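Local coordinates for protein superoxide dismutase 1 (Perkinsus marinus, PDB 2CW2) that probably catalyses the dismutation of superoxide to hydrogen peroxide and molecular oxygen at an iron site, as an enzyme of the iron/manganese superoxide dismutase family, at residues 47-53 and 194-198; 107-111 and 216-220. One frame throughout, in Å; residues are numbered along the deposited sequence.

Contact 1 of 2, residues 47-53 and 194-198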
loop_
_atom_site.group_PDB
_atom_site.type_symbol
_atom_site.label_atom_id
_atom_site.label_comp_id
_atom_site.label_asym_id
_atom_site.label_seq_id
_atom_site.Cartn_x
_atom_site.Cartn_y
_atom_site.Cartn_z
ATOM N N PRO A 47 -1.391 -18.536 16.357
ATOM C CA PRO A 47 -0.679 -17.256 16.462
ATOM C C PRO A 47 -0.286 -16.611 15.129
ATOM O O PRO A 47 0.339 -15.534 15.117
ATOM C CB PRO A 47 0.585 -17.648 17.231
ATOM C CG PRO A 47 0.889 -19.043 16.723
ATOM C CD PRO A 47 -0.469 -19.686 16.386
ATOM N N HIS A 48 -0.652 -17.250 14.018
ATOM C CA HIS A 48 -0.253 -16.787 12.692
ATOM C C HIS A 48 -0.856 -15.426 12.317
ATOM O O HIS A 48 -0.212 -14.610 11.671
ATOM C CB HIS A 48 -0.646 -17.855 11.658
ATOM C CG HIS A 48 -0.330 -19.245 12.110
ATOM N ND1 HIS A 48 0.960 -19.672 12.326
ATOM C CD2 HIS A 48 -1.133 -20.278 12.459
ATOM C CE1 HIS A 48 0.944 -20.924 12.747
ATOM N NE2 HIS A 48 -0.313 -21.313 12.843
ATOM N N MET A 49 -2.098 -15.194 12.717
ATOM C CA MET A 49 -2.758 -13.919 12.468
ATOM C C MET A 49 -3.559 -13.593 13.718
ATOM O O MET A 49 -4.315 -14.439 14.210
ATOM C CB MET A 49 -3.706 -14.019 11.255
ATOM C CG MET A 49 -4.291 -12.677 10.771
ATOM S SD MET A 49 -5.274 -12.868 9.273
ATOM C CE MET A 49 -3.987 -13.396 8.069
ATOM N N SER A 50 -3.391 -12.378 14.237
ATOM C CA SER A 50 -3.976 -12.039 15.531
ATOM C C SER A 50 -5.452 -11.703 15.443
ATOM O O SER A 50 -5.952 -11.342 14.377
ATOM C CB SER A 50 -3.247 -10.863 16.178
ATOM O OG SER A 50 -3.418 -9.661 15.445
ATOM N N ALA A 51 -6.134 -11.781 16.589
ATOM C CA ALA A 51 -7.501 -11.256 16.697
ATOM C C ALA A 51 -7.561 -9.763 16.377
ATOM O O ALA A 51 -8.528 -9.274 15.761
ATOM C CB ALA A 51 -8.067 -11.518 18.105
ATOM N N GLU A 52 -6.538 -9.024 16.791
ATOM C CA GLU A 52 -6.529 -7.589 16.522
ATOM C C GLU A 52 -6.485 -7.342 15.001
ATOM O O GLU A 52 -7.204 -6.477 14.478
ATOM C CB GLU A 52 -5.354 -6.888 17.229
ATOM C CG GLU A 52 -5.358 -5.395 16.948
ATOM C CD GLU A 52 -4.214 -4.637 17.582
ATOM O OE1 GLU A 52 -3.438 -5.238 18.342
ATOM O OE2 GLU A 52 -4.109 -3.413 17.324
ATOM N N THR A 53 -5.673 -8.131 14.292
ATOM C CA THR A 53 -5.622 -8.038 12.824
ATOM C C THR A 53 -6.969 -8.355 12.179
ATOM O O THR A 53 -7.474 -7.587 11.357
ATOM C CB THR A 53 -4.528 -8.936 12.264
ATOM O OG1 THR A 53 -3.263 -8.323 12.521
ATOM C CG2 THR A 53 -4.591 -9.025 10.708
ATOM N N TYR A 194 0.756 -5.709 9.150
ATOM C CA TYR A 194 1.615 -4.784 9.917
ATOM C C TYR A 194 1.476 -4.878 11.439
ATOM O O TYR A 194 2.457 -4.655 12.152
ATOM C CB TYR A 194 1.447 -3.326 9.481
ATOM C CG TYR A 194 2.757 -2.563 9.499
ATOM C CD1 TYR A 194 3.700 -2.756 8.497
ATOM C CD2 TYR A 194 3.055 -1.652 10.511
ATOM C CE1 TYR A 194 4.894 -2.057 8.481
ATOM C CE2 TYR A 194 4.270 -0.948 10.513
ATOM C CZ TYR A 194 5.172 -1.162 9.486
ATOM O OH TYR A 194 6.371 -0.495 9.436
ATOM N N ILE A 195 0.273 -5.182 11.929
ATOM C CA ILE A 195 0.048 -5.299 13.375
ATOM C C ILE A 195 0.851 -6.463 13.941
ATOM O O ILE A 195 1.403 -6.386 15.040
ATOM C CB ILE A 195 -1.441 -5.477 13.679
ATOM C CG1 ILE A 195 -2.216 -4.233 13.281
ATOM C CG2 ILE A 195 -1.704 -5.724 15.188
ATOM C CD1 ILE A 195 -3.741 -4.448 13.295
ATOM N N ASP A 196 0.931 -7.534 13.162
ATOM C CA ASP A 196 1.536 -8.772 13.626
ATOM C C ASP A 196 2.991 -8.923 13.284
ATOM O O ASP A 196 3.718 -9.631 13.993
ATOM C CB ASP A 196 0.773 -9.950 13.041
ATOM C CG ASP A 196 -0.659 -9.950 13.466
ATOM O OD1 ASP A 196 -0.928 -9.433 14.574
ATOM O OD2 ASP A 196 -1.577 -10.432 12.778
ATOM N N TYR A 197 3.415 -8.294 12.188
ATOM C CA TYR A 197 4.740 -8.575 11.623
ATOM C C TYR A 197 5.513 -7.299 11.298
ATOM O O TYR A 197 6.652 -7.375 10.882
ATOM C CB TYR A 197 4.609 -9.436 10.344
ATOM C CG TYR A 197 4.057 -10.800 10.672
ATOM C CD1 TYR A 197 4.853 -11.758 11.317
ATOM C CD2 TYR A 197 2.727 -11.100 10.446
ATOM C CE1 TYR A 197 4.343 -13.011 11.659
ATOM C CE2 TYR A 197 2.207 -12.343 10.787
ATOM C CZ TYR A 197 3.019 -13.291 11.394
ATOM O OH TYR A 197 2.459 -14.503 11.751
ATOM N N ARG A 198 4.859 -6.147 11.453
ATOM C CA ARG A 198 5.409 -4.863 11.027
ATOM C C ARG A 198 5.916 -5.000 9.587
ATOM O O ARG A 198 5.186 -5.474 8.726
ATOM C CB ARG A 198 6.514 -4.411 11.983
ATOM C CG ARG A 198 6.001 -4.126 13.402
ATOM C CD ARG A 198 5.347 -2.739 13.562
ATOM N NE ARG A 198 4.938 -2.509 14.950
ATOM C CZ ARG A 198 3.817 -2.960 15.498
ATOM N NH1 ARG A 198 2.916 -3.639 14.784
ATOM N NH2 ARG A 198 3.577 -2.720 16.783
HETATM O O HOH W 1 -1.947 -6.435 10.501
#

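Contact 2 of 2, residues 107-111 and 216-220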
loop_
_atom_site.group_PDB
_atom_site.type_symbol
_atom_site.label_atom_id
_atom_site.label_comp_id
_atom_site.label_asym_id
_atom_site.label_seq_id
_atom_site.Cartn_x
_atom_site.Cartn_y
_atom_site.Cartn_z
ATOM N N PHE A 107 -12.924 -13.230 -0.320
ATOM C CA PHE A 107 -12.224 -14.399 -0.834
ATOM C C PHE A 107 -11.023 -14.723 0.072
ATOM O O PHE A 107 -10.770 -15.895 0.402
ATOM C CB PHE A 107 -11.716 -14.088 -2.247
ATOM C CG PHE A 107 -11.220 -15.295 -2.997
ATOM C CD1 PHE A 107 -12.041 -15.935 -3.922
ATOM C CD2 PHE A 107 -9.942 -15.783 -2.795
ATOM C CE1 PHE A 107 -11.603 -17.045 -4.611
ATOM C CE2 PHE A 107 -9.489 -16.916 -3.499
ATOM C CZ PHE A 107 -10.323 -17.540 -4.413
ATOM N N PHE A 108 -10.288 -13.686 0.455
ATOM C CA PHE A 108 -9.104 -13.846 1.323
ATOM C C PHE A 108 -9.480 -14.524 2.649
ATOM O O PHE A 108 -8.894 -15.526 3.040
ATOM C CB PHE A 108 -8.434 -12.481 1.589
ATOM C CG PHE A 108 -7.224 -12.556 2.515
ATOM C CD1 PHE A 108 -6.109 -13.313 2.171
ATOM C CD2 PHE A 108 -7.203 -11.838 3.712
ATOM C CE1 PHE A 108 -5.007 -13.381 3.013
ATOM C CE2 PHE A 108 -6.095 -11.889 4.558
ATOM C CZ PHE A 108 -4.992 -12.669 4.199
ATOM N N PHE A 109 -10.478 -13.993 3.337
ATOM C CA PHE A 109 -10.839 -14.529 4.649
ATOM C C PHE A 109 -11.420 -15.955 4.537
ATOM O O PHE A 109 -11.224 -16.786 5.441
ATOM C CB PHE A 109 -11.826 -13.574 5.364
ATOM C CG PHE A 109 -11.236 -12.214 5.723
ATOM C CD1 PHE A 109 -11.934 -11.045 5.439
ATOM C CD2 PHE A 109 -10.029 -12.115 6.410
ATOM C CE1 PHE A 109 -11.413 -9.781 5.776
ATOM C CE2 PHE A 109 -9.490 -10.862 6.736
ATOM C CZ PHE A 109 -10.199 -9.681 6.420
ATOM N N ASN A 110 -12.112 -16.236 3.429
ATOM C CA ASN A 110 -12.584 -17.593 3.139
ATOM C C ASN A 110 -11.417 -18.558 2.914
ATOM O O ASN A 110 -11.526 -19.764 3.195
ATOM C CB ASN A 110 -13.503 -17.593 1.904
ATOM C CG ASN A 110 -14.926 -17.116 2.228
ATOM O OD1 ASN A 110 -15.673 -16.622 1.346
ATOM N ND2 ASN A 110 -15.321 -17.295 3.462
ATOM N N ASN A 111 -10.304 -17.993 2.436
ATOM C CA ASN A 111 -9.107 -18.726 2.019
ATOM C C ASN A 111 -8.215 -19.110 3.184
ATOM O O ASN A 111 -7.206 -19.789 2.983
ATOM C CB ASN A 111 -8.303 -17.856 1.018
ATOM C CG ASN A 111 -7.207 -18.611 0.327
ATOM O OD1 ASN A 111 -6.698 -18.174 -0.683
ATOM N ND2 ASN A 111 -6.849 -19.787 0.868
ATOM N N PHE A 216 -11.695 -24.786 0.864
ATOM C CA PHE A 216 -12.206 -23.682 0.054
ATOM C C PHE A 216 -11.546 -23.680 -1.316
ATOM O O PHE A 216 -12.231 -23.553 -2.349
ATOM C CB PHE A 216 -11.964 -22.338 0.771
ATOM C CG PHE A 216 -12.360 -21.110 -0.037
ATOM C CD1 PHE A 216 -13.699 -20.845 -0.335
ATOM C CD2 PHE A 216 -11.394 -20.215 -0.467
ATOM C CE1 PHE A 216 -14.053 -19.683 -1.056
ATOM C CE2 PHE A 216 -11.748 -19.070 -1.186
ATOM C CZ PHE A 216 -13.075 -18.807 -1.467
ATOM N N VAL A 217 -10.220 -23.837 -1.326
ATOM C CA VAL A 217 -9.485 -23.910 -2.583
ATOM C C VAL A 217 -10.041 -25.038 -3.445
ATOM O O VAL A 217 -10.321 -24.826 -4.631
ATOM C CB VAL A 217 -7.973 -24.043 -2.373
ATOM C CG1 VAL A 217 -7.215 -24.152 -3.727
ATOM C CG2 VAL A 217 -7.437 -22.822 -1.577
ATOM N N ASN A 218 -10.216 -26.222 -2.849
ATOM C CA ASN A 218 -10.751 -27.363 -3.586
ATOM C C ASN A 218 -12.191 -27.162 -4.083
ATOM O O ASN A 218 -12.544 -27.614 -5.177
ATOM C CB ASN A 218 -10.617 -28.650 -2.763
ATOM C CG ASN A 218 -9.303 -29.375 -3.024
ATOM O OD1 ASN A 218 -8.809 -29.421 -4.165
ATOM N ND2 ASN A 218 -8.725 -29.941 -1.967
ATOM N N ASP A 219 -13.008 -26.454 -3.307
ATOM C CA ASP A 219 -14.333 -26.069 -3.767
ATOM C C ASP A 219 -14.224 -25.166 -5.012
ATOM O O ASP A 219 -15.017 -25.280 -5.944
ATOM C CB ASP A 219 -15.098 -25.309 -2.675
ATOM C CG ASP A 219 -15.528 -26.191 -1.502
ATOM O OD1 ASP A 219 -15.575 -27.441 -1.638
ATOM O OD2 ASP A 219 -15.871 -25.701 -0.395
ATOM N N ASN A 220 -13.262 -24.243 -5.021
ATOM C CA ASN A 220 -13.090 -23.368 -6.187
ATOM C C ASN A 220 -12.705 -24.192 -7.410
ATOM O O ASN A 220 -13.173 -23.932 -8.529
ATOM C CB ASN A 220 -12.031 -22.281 -5.930
ATOM C CG ASN A 220 -12.397 -21.358 -4.765
ATOM O OD1 ASN A 220 -11.521 -20.820 -4.076
ATOM N ND2 ASN A 220 -13.686 -21.169 -4.543
#

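Contact 1 of 2, residues 47-53 and 194-198
Asp196 meets the N-terminal end of helix 51-73, where Ser50 holds the N-cap position. The contact joins the alpha-hairpin and C-terminal domains of the iron/manganese superoxide dismutase fold. The tight part is the Asp196 carboxylate, held by three bonds. Ser50 OG donates to Asp196 OD1 at 2.6 Å, along the syn lone pair. OD2 takes two donors from opposite faces of its plane. Ser50 N donates to Asp196 OD2 at 3.0 Å and almost straight, at 173°. Thr53 OG1 donates to Asp196 OD2 at 2.7 Å. These bonds should fix the rotation of the carboxylate. They probably favour its charged form, as would the helix N terminus beside it. Ser50 OG also accepts from Thr53 N at 3.0 Å, the capping bond itself. Its chi1 of 66° puts OG between the backbone N and the carbonyl carbon, within reach of both the helix and Asp196.

The outer side is looser. The extended Glu52 side chain crosses Ile195, and Glu52 OE1 and Ile195 CG2 are 3.6 Å apart. This is plain van der Waals contact. The charge of Glu52 is used across the dimer interface, where OE2 forms a salt bridge with Arg198 of the second subunit. The side chain of Thr53 lies about 5 Å from that of the iron ligand His57. A water bridges Thr53 OG1 and Ile195 N. At the far end, Tyr197 OH donates to His48 O at 2.7 Å, and that oxygen lies in the plane of the tyrosine ring, at its edge.

Contact 2 of 2, residues 107-111 and 216-220
Phe216 points its side chain from helix 214-223 at the C-terminal end of helix 93-110, and its ring fits between Asn110, Asn111 and Phe107. The side chain can be followed outward. Phe216 CB lies 3.6 Å from Asn110 O, and CG stays near the same carbonyl oxygen. Chi1 of 175° sets CG anti to the backbone N and sends the ring out from its helix to the other segment. Phe216 CD2 then passes Asn111 CA at 3.7 Å. CD1 and CE1 lie beneath Asn110 CB, which stands over the ring face as a CH-pi contact, 3.6 Å from the Phe216 centroid and 13° off the normal. Further out, CE2 approaches Phe107 O and also stands over the centre of the Phe107 ring. CZ, at the tip, touches both Asn110 CB and Phe107 CE1.

The two phenyl groups form a T-shaped (edge-to-face) pair, with the edge of Phe216 turned to the face of Phe107. Their centroids are 5.0 Å apart and their planes meet at 69°. This is a helix-helix contact of the iron/manganese superoxide dismutase fold. It sets the last helix of the C-terminal domain against the end of the alpha-hairpin helix that carries the iron ligand His105. No hydrogen bond crosses between the two segments.

The amide end of Asn220, one turn after Phe216, lies over the Phe216 face opposite Asn110 CB and near the outer end of the Phe107 ring. Asn111 OD1 accepts from Asn185 N, which ties this helix end to strand 181-187. Asn111 ND2 is buried here and has no hydrogen-bonding partner in the model. Across the contact, the methyl carbon Val217 CG2 lies 3.9 Å from Asn111 ND2.

How the contacts relate
From the N terminus, the chain first passes 47-53 at the start of helix 51-73. It returns through helix 93-110 to reach 107-111. It then runs through two helices and the three-stranded sheet to 194-198, where contact 1 closes its loop. Contact 2 closes later, at 216-220 in the last helix. The segments alternate along the chain, so the two loops cross. Both contacts tie the alpha-hairpin domain to the C-terminal domain, with centres about 20 Å apart. Contact 1 joins the start of helix 51-73 to the short helix 194-197, near the dimer interface, and contact 2 joins the end of helix 93-110 to helix 214-223. They touch where Met49 CE packs 4.1 Å from Phe108 CZ.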